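Local coordinates for 3-oxoacyl-[acyl-carrier protein] synthase (Thermus thermophilus, PDB 1UB7) that probably catalyses the first condensation of fatty acid synthesis, joining acetyl-CoA and malonyl-ACP into 3-oxobutanoyl-ACP with release of carbon dioxide, at residues Ala78-Asp83 and Asn276-Ser281; Gly112-Leu117 and Thr311-Val316; Glu187-Cys192 and Asp199-Lys204; Arg220-Ala225 and Leu302-Gly307. One frame throughout, in Å; residues are numbered along the deposited sequence.

Interaction 1: Ala78-Asp83 and Asn276-Ser281; sequences ATNTPD and NTSTAS
Thr79 and Thr279 bring the two segments closest, with their CA atoms 6.3 Å apart, where the end of a strand faces a single 3-10 turn and neither segment pairs with the other as a strand would. One hydrogen bond joins them: Thr279 OG1 donates to Ala78 O over 3.0 Å, from 45° above the carbonyl plane. The hydroxyl reaches it because OG1 lies between the backbone N and the carbonyl carbon (chi1 54°), while the methyl CG2, anti to the carbonyl carbon, packs 4.1 Å from Ala78 CB. Threonine thus suits this place twice over, as donor and as apolar cover, and small Ala78 leaves room for it.

Asn80 leans across obliquely, its ND2 4.0 Å from Thr279 CG2 and 4.0 Å from Ser278 OG. Both polar groups bond instead to Glu138 OE2, so this carboxylate links the segments indirectly; Asn80 OD1 takes the N-H of Gly109. Within 276-281, Asn276 OD1 closes an Asx turn, accepting from Ser278 N at 2.8 Å in the carbonyl plane, and also bonds His246 NE2. Asn276 and His246 are probably catalytic, so the turn would fix one active-site side chain.

The contact lies at the end of strand 72-78, next to strand 131-138, and just before helix 281-292; Phe86 of the second subunit packs on Asn80.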
loop_
_atom_site.group_PDB
_atom_site.type_symbol
_atom_site.label_atom_id
_atom_site.label_comp_id
_atom_site.label_asym_id
_atom_site.label_seq_id
_atom_site.Cartn_x
_atom_site.Cartn_y
_atom_site.Cartn_z
ATOM N N ALA A 78 -4.478 5.195 3.039
ATOM C CA ALA A 78 -4.479 3.994 3.862
ATOM C C ALA A 78 -5.921 3.520 3.869
ATOM O O ALA A 78 -6.811 4.225 4.354
ATOM C CB ALA A 78 -4.018 4.304 5.265
ATOM N N THR A 79 -6.151 2.349 3.293
ATOM C CA THR A 79 -7.490 1.782 3.227
ATOM C C THR A 79 -7.386 0.277 3.100
ATOM O O THR A 79 -6.308 -0.254 2.828
ATOM C CB THR A 79 -8.268 2.316 1.996
ATOM O OG1 THR A 79 -9.623 1.834 2.037
ATOM C CG2 THR A 79 -7.596 1.856 0.686
ATOM N N ASN A 80 -8.509 -0.401 3.301
ATOM C CA ASN A 80 -8.568 -1.856 3.166
ATOM C C ASN A 80 -9.791 -2.197 2.320
ATOM O O ASN A 80 -10.141 -3.363 2.135
ATOM C CB ASN A 80 -8.643 -2.518 4.544
ATOM C CG ASN A 80 -7.369 -2.312 5.361
ATOM O OD1 ASN A 80 -6.347 -2.973 5.134
ATOM N ND2 ASN A 80 -7.423 -1.385 6.307
ATOM N N THR A 81 -10.449 -1.155 1.811
ATOM C CA THR A 81 -11.608 -1.325 0.953
ATOM C C THR A 81 -11.505 -0.392 -0.252
ATOM O O THR A 81 -12.420 0.378 -0.521
ATOM C CB THR A 81 -12.961 -1.046 1.700
ATOM O OG1 THR A 81 -12.956 0.272 2.261
ATOM C CG2 THR A 81 -13.184 -2.079 2.817
ATOM N N PRO A 82 -10.394 -0.467 -1.012
ATOM C CA PRO A 82 -10.245 0.408 -2.180
ATOM C C PRO A 82 -11.301 0.122 -3.260
ATOM O O PRO A 82 -11.797 -1.005 -3.382
ATOM C CB PRO A 82 -8.827 0.106 -2.651
ATOM C CG PRO A 82 -8.708 -1.361 -2.357
ATOM C CD PRO A 82 -9.315 -1.474 -0.973
ATOM N N ASP A 83 -11.658 1.152 -4.021
ATOM C CA ASP A 83 -12.638 0.999 -5.089
ATOM C C ASP A 83 -12.266 -0.139 -6.024
ATOM O O ASP A 83 -13.114 -0.950 -6.385
ATOM C CB ASP A 83 -12.751 2.293 -5.894
ATOM C CG ASP A 83 -13.383 3.413 -5.104
ATOM O OD1 ASP A 83 -13.312 3.386 -3.856
ATOM O OD2 ASP A 83 -13.943 4.330 -5.736
ATOM N N ASN A 276 -16.552 1.681 14.429
ATOM C CA ASN A 276 -15.159 1.456 14.051
ATOM C C ASN A 276 -14.967 1.864 12.592
ATOM O O ASN A 276 -15.359 1.136 11.688
ATOM C CB ASN A 276 -14.800 -0.030 14.217
ATOM C CG ASN A 276 -13.300 -0.303 14.083
ATOM O OD1 ASN A 276 -12.608 0.297 13.259
ATOM N ND2 ASN A 276 -12.800 -1.231 14.886
ATOM N N THR A 277 -14.365 3.027 12.365
ATOM C CA THR A 277 -14.118 3.495 11.000
ATOM C C THR A 277 -12.735 3.119 10.501
ATOM O O THR A 277 -12.225 3.712 9.558
ATOM C CB THR A 277 -14.242 5.004 10.885
ATOM O OG1 THR A 277 -13.268 5.624 11.737
ATOM C CG2 THR A 277 -15.644 5.438 11.255
ATOM N N SER A 278 -12.120 2.151 11.160
ATOM C CA SER A 278 -10.824 1.658 10.745
ATOM C C SER A 278 -9.770 2.745 10.603
ATOM O O SER A 278 -9.531 3.507 11.533
ATOM C CB SER A 278 -10.989 0.913 9.424
ATOM O OG SER A 278 -9.782 0.301 9.033
ATOM N N THR A 279 -9.134 2.809 9.440
ATOM C CA THR A 279 -8.090 3.809 9.200
ATOM C C THR A 279 -8.525 5.263 9.407
ATOM O O THR A 279 -7.691 6.112 9.715
ATOM C CB THR A 279 -7.497 3.674 7.772
ATOM O OG1 THR A 279 -8.554 3.709 6.800
ATOM C CG2 THR A 279 -6.722 2.369 7.640
ATOM N N ALA A 280 -9.816 5.556 9.249
ATOM C CA ALA A 280 -10.313 6.922 9.432
ATOM C C ALA A 280 -10.523 7.273 10.893
ATOM O O ALA A 280 -10.704 8.435 11.254
ATOM C CB ALA A 280 -11.630 7.110 8.675
ATOM N N SER A 281 -10.475 6.253 11.733
ATOM C CA SER A 281 -10.727 6.390 13.155
ATOM C C SER A 281 -9.974 7.510 13.868
ATOM O O SER A 281 -10.575 8.412 14.465
ATOM C CB SER A 281 -10.431 5.049 13.818
ATOM O OG SER A 281 -11.015 4.985 15.094
#

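Interaction 2: Gly112-Leu117 and Thr311-Val316; sequences GWIYAL and TWAAAV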
loop_
_atom_site.group_PDB
_atom_site.type_symbol
_atom_site.label_atom_id
_atom_site.label_comp_id
_atom_site.label_asym_id
_atom_site.label_seq_id
_atom_site.Cartn_x
_atom_site.Cartn_y
_atom_site.Cartn_z
ATOM N N GLY A 112 -3.317 1.213 9.348
ATOM C CA GLY A 112 -2.837 1.786 8.098
ATOM C C GLY A 112 -2.534 3.279 8.051
ATOM O O GLY A 112 -1.566 3.695 7.392
ATOM N N TRP A 113 -3.341 4.085 8.747
ATOM C CA TRP A 113 -3.149 5.530 8.743
ATOM C C TRP A 113 -1.888 5.971 9.466
ATOM O O TRP A 113 -1.174 6.871 8.990
ATOM C CB TRP A 113 -4.356 6.238 9.348
ATOM C CG TRP A 113 -4.356 7.708 9.041
ATOM C CD1 TRP A 113 -4.525 8.277 7.826
ATOM C CD2 TRP A 113 -4.181 8.790 9.971
ATOM N NE1 TRP A 113 -4.476 9.646 7.927
ATOM C CE2 TRP A 113 -4.269 9.988 9.235
ATOM C CE3 TRP A 113 -3.961 8.859 11.355
ATOM C CZ2 TRP A 113 -4.151 11.246 9.830
ATOM C CZ3 TRP A 113 -3.841 10.112 11.950
ATOM C CH2 TRP A 113 -3.939 11.291 11.182
ATOM N N ILE A 114 -1.621 5.359 10.618
ATOM C CA ILE A 114 -0.416 5.686 11.376
ATOM C C ILE A 114 0.784 5.197 10.560
ATOM O O ILE A 114 1.846 5.838 10.550
ATOM C CB ILE A 114 -0.407 5.013 12.751
ATOM C CG1 ILE A 114 -1.623 5.459 13.561
ATOM C CG2 ILE A 114 0.842 5.404 13.496
ATOM C CD1 ILE A 114 -1.683 4.836 14.944
ATOM N N TYR A 115 0.612 4.045 9.906
ATOM C CA TYR A 115 1.639 3.485 9.032
ATOM C C TYR A 115 1.908 4.542 7.944
ATOM O O TYR A 115 3.058 4.869 7.644
ATOM C CB TYR A 115 1.123 2.199 8.384
ATOM C CG TYR A 115 1.632 0.939 9.026
ATOM C CD1 TYR A 115 1.478 0.716 10.400
ATOM C CD2 TYR A 115 2.301 -0.028 8.271
ATOM C CE1 TYR A 115 1.982 -0.437 11.004
ATOM C CE2 TYR A 115 2.810 -1.187 8.868
ATOM C CZ TYR A 115 2.643 -1.383 10.234
ATOM O OH TYR A 115 3.114 -2.528 10.820
ATOM N N ALA A 116 0.837 5.096 7.375
ATOM C CA ALA A 116 0.982 6.122 6.332
ATOM C C ALA A 116 1.677 7.391 6.843
ATOM O O ALA A 116 2.410 8.050 6.100
ATOM C CB ALA A 116 -0.382 6.485 5.751
ATOM N N LEU A 117 1.431 7.740 8.102
ATOM C CA LEU A 117 2.039 8.932 8.677
ATOM C C LEU A 117 3.535 8.704 8.782
ATOM O O LEU A 117 4.328 9.599 8.479
ATOM C CB LEU A 117 1.445 9.250 10.071
ATOM C CG LEU A 117 -0.027 9.709 10.136
ATOM C CD1 LEU A 117 -0.463 9.876 11.585
ATOM C CD2 LEU A 117 -0.198 11.030 9.379
ATOM N N THR A 311 -1.468 -6.340 12.945
ATOM C CA THR A 311 -0.697 -5.112 12.816
ATOM C C THR A 311 -1.023 -4.179 13.974
ATOM O O THR A 311 -2.138 -4.175 14.505
ATOM C CB THR A 311 -1.047 -4.358 11.483
ATOM O OG1 THR A 311 -1.110 -5.292 10.398
ATOM C CG2 THR A 311 0.015 -3.292 11.152
ATOM N N TRP A 312 -0.044 -3.375 14.353
ATOM C CA TRP A 312 -0.223 -2.417 15.431
ATOM C C TRP A 312 0.760 -1.275 15.184
ATOM O O TRP A 312 1.802 -1.467 14.540
ATOM C CB TRP A 312 0.050 -3.100 16.783
ATOM C CG TRP A 312 1.482 -3.536 16.996
ATOM C CD1 TRP A 312 2.517 -2.771 17.484
ATOM C CD2 TRP A 312 2.038 -4.824 16.708
ATOM N NE1 TRP A 312 3.682 -3.508 17.518
ATOM C CE2 TRP A 312 3.420 -4.770 17.045
ATOM C CE3 TRP A 312 1.511 -6.018 16.196
ATOM C CZ2 TRP A 312 4.284 -5.878 16.883
ATOM C CZ3 TRP A 312 2.370 -7.123 16.034
ATOM C CH2 TRP A 312 3.744 -7.040 16.377
ATOM N N ALA A 313 0.426 -0.091 15.686
ATOM C CA ALA A 313 1.285 1.067 15.513
ATOM C C ALA A 313 0.940 2.144 16.523
ATOM O O ALA A 313 -0.170 2.186 17.046
ATOM C CB ALA A 313 1.136 1.619 14.108
ATOM N N ALA A 314 1.905 3.017 16.779
ATOM C CA ALA A 314 1.735 4.104 17.717
ATOM C C ALA A 314 2.709 5.222 17.370
ATOM O O ALA A 314 3.809 4.976 16.863
ATOM C CB ALA A 314 1.992 3.611 19.133
ATOM N N ALA A 315 2.307 6.457 17.653
ATOM C CA ALA A 315 3.149 7.604 17.367
ATOM C C ALA A 315 2.952 8.738 18.371
ATOM O O ALA A 315 1.887 8.886 18.978
ATOM C CB ALA A 315 2.863 8.102 15.954
ATOM N N VAL A 316 4.005 9.525 18.547
ATOM C CA VAL A 316 3.981 10.667 19.435
ATOM C C VAL A 316 4.313 11.846 18.537
ATOM O O VAL A 316 5.348 11.858 17.856
ATOM C CB VAL A 316 5.033 10.541 20.564
ATOM C CG1 VAL A 316 5.250 11.895 21.236
ATOM C CG2 VAL A 316 4.562 9.519 21.591
#
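Ile114 and Tyr115, consecutive on the helix, divide the strand between them: Ile114 covers Ala313 and Ala315, and Tyr115 reaches Thr311, Trp312 and Ala313. The branches of Ile114 do different work. CG2, anti to the backbone N (chi1 to CG1 is -59°), sits 3.8 Å from Ala313 CB and 4.2 Å from Ala315 CB, whereas CD1 runs on to Ala313 O, 3.7 Å away.

Tyr115 has an unusual first torsion, chi1 -101°, which swings CG toward the start of the strand. The ring then meets Ala313 CB at its edge, 3.8 Å from CE1, and the same edge takes Trp312 O in plane, 3.7 Å from CE1. Thr311 CG2 approaches obliquely and lies 3.2 Å from Tyr115 OH, a snug fit; being anti to its own backbone N, this methyl faces the ring, while Thr311 OG1 bonds to Ala308 O. The phenol oxygen forms weak hydrogen bonds with Gly179 O and with Ala103 N of the second subunit.

Ala313 and Ala315, the alternate residues turned to the helix, keep that face of the strand slim, letting the helix axis come within 7.8 Å at 52°. Helix 112-125 follows Cys110, the predicted nucleophile, and is one of the buried helices of the thiolase fold.

An alanine in place of Tyr115 would probably open a gap beside Thr311 CG2 and leave Gly179 O and the neighbouring subunit's Ala103 N without their weak partner.

With no hydrogen bond between the segments, shape complementarity rather than polarity holds helix on strand.

Interaction 3: Glu187-Cys192 and Asp199-Lys204; sequences ELYHAC and DGTSMK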
loop_
_atom_site.group_PDB
_atom_site.type_symbol
_atom_site.label_atom_id
_atom_site.label_comp_id
_atom_site.label_asym_id
_atom_site.label_seq_id
_atom_site.Cartn_x
_atom_site.Cartn_y
_atom_site.Cartn_z
ATOM N N GLU A 187 -7.130 -14.605 12.731
ATOM C CA GLU A 187 -7.942 -13.892 13.726
ATOM C C GLU A 187 -8.822 -12.764 13.183
ATOM O O GLU A 187 -9.796 -12.364 13.824
ATOM C CB GLU A 187 -7.027 -13.331 14.815
ATOM C CG GLU A 187 -6.020 -14.343 15.325
ATOM C CD GLU A 187 -6.670 -15.491 16.081
ATOM O OE1 GLU A 187 -7.820 -15.860 15.746
ATOM O OE2 GLU A 187 -6.018 -16.032 17.002
ATOM N N LEU A 188 -8.468 -12.245 12.012
ATOM C CA LEU A 188 -9.221 -11.165 11.382
ATOM C C LEU A 188 -8.844 -11.122 9.902
ATOM O O LEU A 188 -7.663 -11.017 9.566
ATOM C CB LEU A 188 -8.895 -9.824 12.065
ATOM C CG LEU A 188 -9.580 -8.542 11.571
ATOM C CD1 LEU A 188 -11.100 -8.698 11.567
ATOM C CD2 LEU A 188 -9.160 -7.388 12.462
ATOM N N TYR A 189 -9.846 -11.207 9.024
ATOM C CA TYR A 189 -9.598 -11.201 7.583
ATOM C C TYR A 189 -10.844 -11.146 6.681
ATOM O O TYR A 189 -11.988 -11.218 7.135
ATOM C CB TYR A 189 -8.772 -12.445 7.210
ATOM C CG TYR A 189 -9.466 -13.761 7.523
ATOM C CD1 TYR A 189 -10.582 -14.179 6.786
ATOM C CD2 TYR A 189 -9.039 -14.565 8.585
ATOM C CE1 TYR A 189 -11.255 -15.356 7.097
ATOM C CE2 TYR A 189 -9.708 -15.746 8.907
ATOM C CZ TYR A 189 -10.817 -16.134 8.159
ATOM O OH TYR A 189 -11.494 -17.291 8.471
ATOM N N HIS A 190 -10.571 -11.014 5.387
ATOM C CA HIS A 190 -11.561 -10.989 4.316
ATOM C C HIS A 190 -10.738 -11.215 3.044
ATOM O O HIS A 190 -10.020 -10.319 2.580
ATOM C CB HIS A 190 -12.292 -9.641 4.240
ATOM C CG HIS A 190 -13.244 -9.538 3.083
ATOM N ND1 HIS A 190 -12.821 -9.492 1.771
ATOM C CD2 HIS A 190 -14.598 -9.498 3.041
ATOM C CE1 HIS A 190 -13.872 -9.428 0.972
ATOM N NE2 HIS A 190 -14.962 -9.431 1.718
ATOM N N ALA A 191 -10.825 -12.422 2.497
ATOM C CA ALA A 191 -10.070 -12.771 1.300
ATOM C C ALA A 191 -10.246 -11.772 0.159
ATOM O O ALA A 191 -11.060 -10.842 0.232
ATOM C CB ALA A 191 -10.468 -14.167 0.832
ATOM N N CYS A 192 -9.453 -11.969 -0.889
ATOM C CA CYS A 192 -9.511 -11.134 -2.086
ATOM C C CYS A 192 -9.181 -11.995 -3.300
ATOM O O CYS A 192 -10.027 -12.216 -4.160
ATOM C CB CYS A 192 -8.524 -9.966 -2.004
ATOM S SG CYS A 192 -8.567 -8.903 -3.480
ATOM N N ASP A 199 -1.309 -20.665 7.036
ATOM C CA ASP A 199 -1.397 -21.713 8.054
ATOM C C ASP A 199 -2.463 -22.748 7.684
ATOM O O ASP A 199 -2.522 -23.830 8.273
ATOM C CB ASP A 199 -1.699 -21.128 9.448
ATOM C CG ASP A 199 -2.976 -20.299 9.485
ATOM O OD1 ASP A 199 -3.989 -20.702 8.876
ATOM O OD2 ASP A 199 -2.971 -19.241 10.148
ATOM N N GLY A 200 -3.295 -22.411 6.700
ATOM C CA GLY A 200 -4.340 -23.322 6.267
ATOM C C GLY A 200 -5.748 -22.819 6.531
ATOM O O GLY A 200 -6.713 -23.363 5.999
ATOM N N THR A 201 -5.871 -21.783 7.358
ATOM C CA THR A 201 -7.173 -21.214 7.686
ATOM C C THR A 201 -7.892 -20.742 6.414
ATOM O O THR A 201 -7.498 -19.762 5.783
ATOM C CB THR A 201 -7.022 -20.018 8.660
ATOM O OG1 THR A 201 -6.316 -20.435 9.840
ATOM C CG2 THR A 201 -8.391 -19.481 9.052
ATOM N N SER A 202 -8.948 -21.451 6.038
ATOM C CA SER A 202 -9.705 -21.101 4.844
ATOM C C SER A 202 -10.454 -19.781 5.041
ATOM O O SER A 202 -10.811 -19.424 6.163
ATOM C CB SER A 202 -10.694 -22.225 4.509
ATOM O OG SER A 202 -11.355 -22.002 3.272
ATOM N N MET A 203 -10.685 -19.063 3.945
ATOM C CA MET A 203 -11.398 -17.787 3.985
ATOM C C MET A 203 -12.703 -17.840 3.177
ATOM O O MET A 203 -12.767 -18.471 2.117
ATOM C CB MET A 203 -10.506 -16.655 3.446
ATOM C CG MET A 203 -9.283 -16.321 4.310
ATOM S SD MET A 203 -8.321 -14.883 3.714
ATOM C CE MET A 203 -7.085 -15.695 2.694
ATOM N N LYS A 204 -13.738 -17.177 3.693
ATOM C CA LYS A 204 -15.049 -17.123 3.035
ATOM C C LYS A 204 -15.230 -15.721 2.439
ATOM O O LYS A 204 -14.434 -14.817 2.722
ATOM C CB LYS A 204 -16.160 -17.427 4.052
ATOM C CG LYS A 204 -17.519 -17.793 3.450
ATOM C CD LYS A 204 -18.414 -16.579 3.205
ATOM C CE LYS A 204 -19.824 -17.001 2.783
ATOM N NZ LYS A 204 -20.804 -15.874 2.711
#
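Tyr189 and Met203 meet because Tyr189 CG stands between its backbone N and carbonyl carbon (chi1 61°) while Met203 CG lies anti to its carbonyl carbon (chi1 -67°). Met203 CG then rests over a face of the phenol ring, 3.9 Å from the centroid and 29° off the normal, a CH-pi contact. The sulfur follows obliquely, SD 4.5 Å from the Tyr189 centroid, and completes a Met-aromatic contact; it also touches Ala191 CB. That methyl packs 3.6 Å from Met203 CB, a closeness that a small residue permits.

At the far end of the ring, Tyr189 OH is 3.8 Å from Thr201 CG2 and 3.2 Å from Ser202 O. An Asx turn shapes this part of the loop: Asp199 OD1 accepts from both N and OG1 of Thr201, and Gly200 takes backbone angles at which a CB would press on the preceding carbonyl. An alanine at Tyr189 would probably leave Met203 CG without its aromatic face and the thioether held less firmly, by Ala191.

Away from the annotated sites, the loop folds back on strand 188-191, whose His190 and Ala191 pair antiparallel with a strand of the second subunit, a beta sheet continued across the dimer interface.

Interaction 4: Arg220-Ala225 and Leu302-Gly307; sequences RVMNTA and LLVSFG
Apolar contacts come first: Val221, Met222 and Ala225 on one side of the helix face Val304 and Phe306, alternate residues of the strand. Val304 CG2, anti to its backbone N, lies against Met222 and Ala225, one turn apart, 3.7 Å from Met222 O, 4.1 Å from Met222 CG and 4.3 Å from Ala225 CB. Branched Val304 brings a methyl to both residues, and small Ala225 leaves room for it. Val221 CG1 packs 3.8 Å from Phe306 CB.

A Met-aromatic contact adds to these. Extended at chi2 (179°), the Met222 chain brings SD to 3.7 Å from Phe306 CE1. The approach is oblique, 66° off the ring normal. The Phe306 ring also meets that of His246, a predicted active-site residue, so the contact backs a ring that lies against a probable catalytic histidine.

No hydrogen bond crosses between the segments; within the helix, Arg220 O accepts from Thr224 N and from Thr224 OG1, which reach it from opposite faces of the carbonyl plane.

The helix runs roughly antiparallel to the strand, at 149° and 8.1 Å between axes, as one layer on the sheet of the C-terminal half. The contact therefore depends on dispersion and the fit of side chains, with the flexible, polarisable methionine meeting the ring obliquely.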
loop_
_atom_site.group_PDB
_atom_site.type_symbol
_atom_site.label_atom_id
_atom_site.label_comp_id
_atom_site.label_asym_id
_atom_site.label_seq_id
_atom_site.Cartn_x
_atom_site.Cartn_y
_atom_site.Cartn_z
ATOM N N ARG A 220 -3.076 -5.591 25.220
ATOM C CA ARG A 220 -1.647 -5.693 25.487
ATOM C C ARG A 220 -0.796 -4.888 24.520
ATOM O O ARG A 220 0.164 -4.218 24.920
ATOM C CB ARG A 220 -1.208 -7.157 25.456
ATOM C CG ARG A 220 -1.669 -7.940 26.675
ATOM C CD ARG A 220 -1.413 -9.425 26.524
ATOM N NE ARG A 220 -1.916 -10.168 27.673
ATOM C CZ ARG A 220 -2.216 -11.461 27.647
ATOM N NH1 ARG A 220 -2.062 -12.154 26.525
ATOM N NH2 ARG A 220 -2.672 -12.060 28.740
ATOM N N VAL A 221 -1.147 -4.948 23.242
ATOM C CA VAL A 221 -0.386 -4.212 22.249
ATOM C C VAL A 221 -0.546 -2.708 22.480
ATOM O O VAL A 221 0.443 -1.995 22.682
ATOM C CB VAL A 221 -0.815 -4.618 20.799
ATOM C CG1 VAL A 221 -1.616 -3.510 20.118
ATOM C CG2 VAL A 221 0.418 -4.969 19.985
ATOM N N MET A 222 -1.788 -2.231 22.482
ATOM C CA MET A 222 -2.049 -0.811 22.683
ATOM C C MET A 222 -1.212 -0.250 23.822
ATOM O O MET A 222 -0.641 0.837 23.715
ATOM C CB MET A 222 -3.528 -0.571 22.980
ATOM C CG MET A 222 -4.374 -0.310 21.754
ATOM S SD MET A 222 -6.104 -0.078 22.177
ATOM C CE MET A 222 -6.038 1.488 23.114
ATOM N N ASN A 223 -1.126 -1.010 24.907
ATOM C CA ASN A 223 -0.379 -0.573 26.067
ATOM C C ASN A 223 1.141 -0.534 25.885
ATOM O O ASN A 223 1.776 0.489 26.178
ATOM C CB ASN A 223 -0.751 -1.442 27.264
ATOM C CG ASN A 223 -0.533 -0.726 28.573
ATOM O OD1 ASN A 223 0.583 -0.681 29.096
ATOM N ND2 ASN A 223 -1.600 -0.131 29.099
ATOM N N THR A 224 1.722 -1.635 25.409
ATOM C CA THR A 224 3.177 -1.712 25.192
ATOM C C THR A 224 3.632 -0.625 24.224
ATOM O O THR A 224 4.522 0.180 24.530
ATOM C CB THR A 224 3.594 -3.084 24.593
ATOM O OG1 THR A 224 3.208 -4.137 25.483
ATOM C CG2 THR A 224 5.112 -3.144 24.372
ATOM N N ALA A 225 3.001 -0.620 23.054
ATOM C CA ALA A 225 3.300 0.340 21.997
ATOM C C ALA A 225 3.286 1.760 22.525
ATOM O O ALA A 225 4.241 2.521 22.326
ATOM C CB ALA A 225 2.282 0.202 20.870
ATOM N N LEU A 302 -0.541 11.344 21.538
ATOM C CA LEU A 302 -0.155 9.983 21.262
ATOM C C LEU A 302 -1.237 9.316 20.467
ATOM O O LEU A 302 -2.417 9.405 20.818
ATOM C CB LEU A 302 0.069 9.183 22.539
ATOM C CG LEU A 302 0.326 7.726 22.147
ATOM C CD1 LEU A 302 1.501 7.214 22.925
ATOM C CD2 LEU A 302 -0.951 6.867 22.344
ATOM N N LEU A 303 -0.817 8.640 19.399
ATOM C CA LEU A 303 -1.720 7.917 18.516
ATOM C C LEU A 303 -1.323 6.453 18.639
ATOM O O LEU A 303 -0.129 6.136 18.716
ATOM C CB LEU A 303 -1.540 8.375 17.062
ATOM C CG LEU A 303 -1.551 9.876 16.757
ATOM C CD1 LEU A 303 -1.264 10.100 15.278
ATOM C CD2 LEU A 303 -2.905 10.473 17.128
ATOM N N VAL A 304 -2.312 5.563 18.649
ATOM C CA VAL A 304 -2.030 4.152 18.769
ATOM C C VAL A 304 -3.164 3.366 18.125
ATOM O O VAL A 304 -4.327 3.754 18.231
ATOM C CB VAL A 304 -1.859 3.751 20.274
ATOM C CG1 VAL A 304 -3.142 4.036 21.049
ATOM C CG2 VAL A 304 -1.485 2.278 20.393
ATOM N N SER A 305 -2.825 2.269 17.442
ATOM C CA SER A 305 -3.834 1.441 16.779
ATOM C C SER A 305 -3.392 -0.017 16.637
ATOM O O SER A 305 -2.205 -0.333 16.667
ATOM C CB SER A 305 -4.178 2.019 15.396
ATOM O OG SER A 305 -5.144 1.220 14.720
ATOM N N PHE A 306 -4.376 -0.892 16.485
ATOM C CA PHE A 306 -4.166 -2.328 16.356
ATOM C C PHE A 306 -5.155 -2.777 15.296
ATOM O O PHE A 306 -6.119 -2.067 15.025
ATOM C CB PHE A 306 -4.529 -3.035 17.665
ATOM C CG PHE A 306 -5.974 -2.838 18.072
ATOM C CD1 PHE A 306 -6.358 -1.732 18.839
ATOM C CD2 PHE A 306 -6.967 -3.720 17.629
ATOM C CE1 PHE A 306 -7.715 -1.503 19.159
ATOM C CE2 PHE A 306 -8.326 -3.500 17.940
ATOM C CZ PHE A 306 -8.697 -2.388 18.706
ATOM N N GLY A 307 -4.946 -3.954 14.717
ATOM C CA GLY A 307 -5.878 -4.424 13.711
ATOM C C GLY A 307 -5.448 -5.680 12.984
ATOM O O GLY A 307 -4.530 -6.393 13.429
#

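In the fold
From the N terminus, interaction 1 opens at the end of strand 72-78 and interaction 2 opens next, on helix 112-125. Interaction 3 closes a short loop at 199-204, nested inside both. Interaction 4 opens on helix 211-233. Interaction 1 then closes at 276-281, interaction 4 at 302-307 and interaction 2 at 311-316; interaction 1 therefore crosses both 2 and 4, while 4 nests within 2. Interactions 2 and 4 share a sheet, since strands 300-307 and 311-318 are neighbours, with helices 112-125 and 211-233 covering it. Interaction 1 ties the five-stranded sheet to the C-terminal half, and interactions 1, 2 and 3 all touch the second subunit.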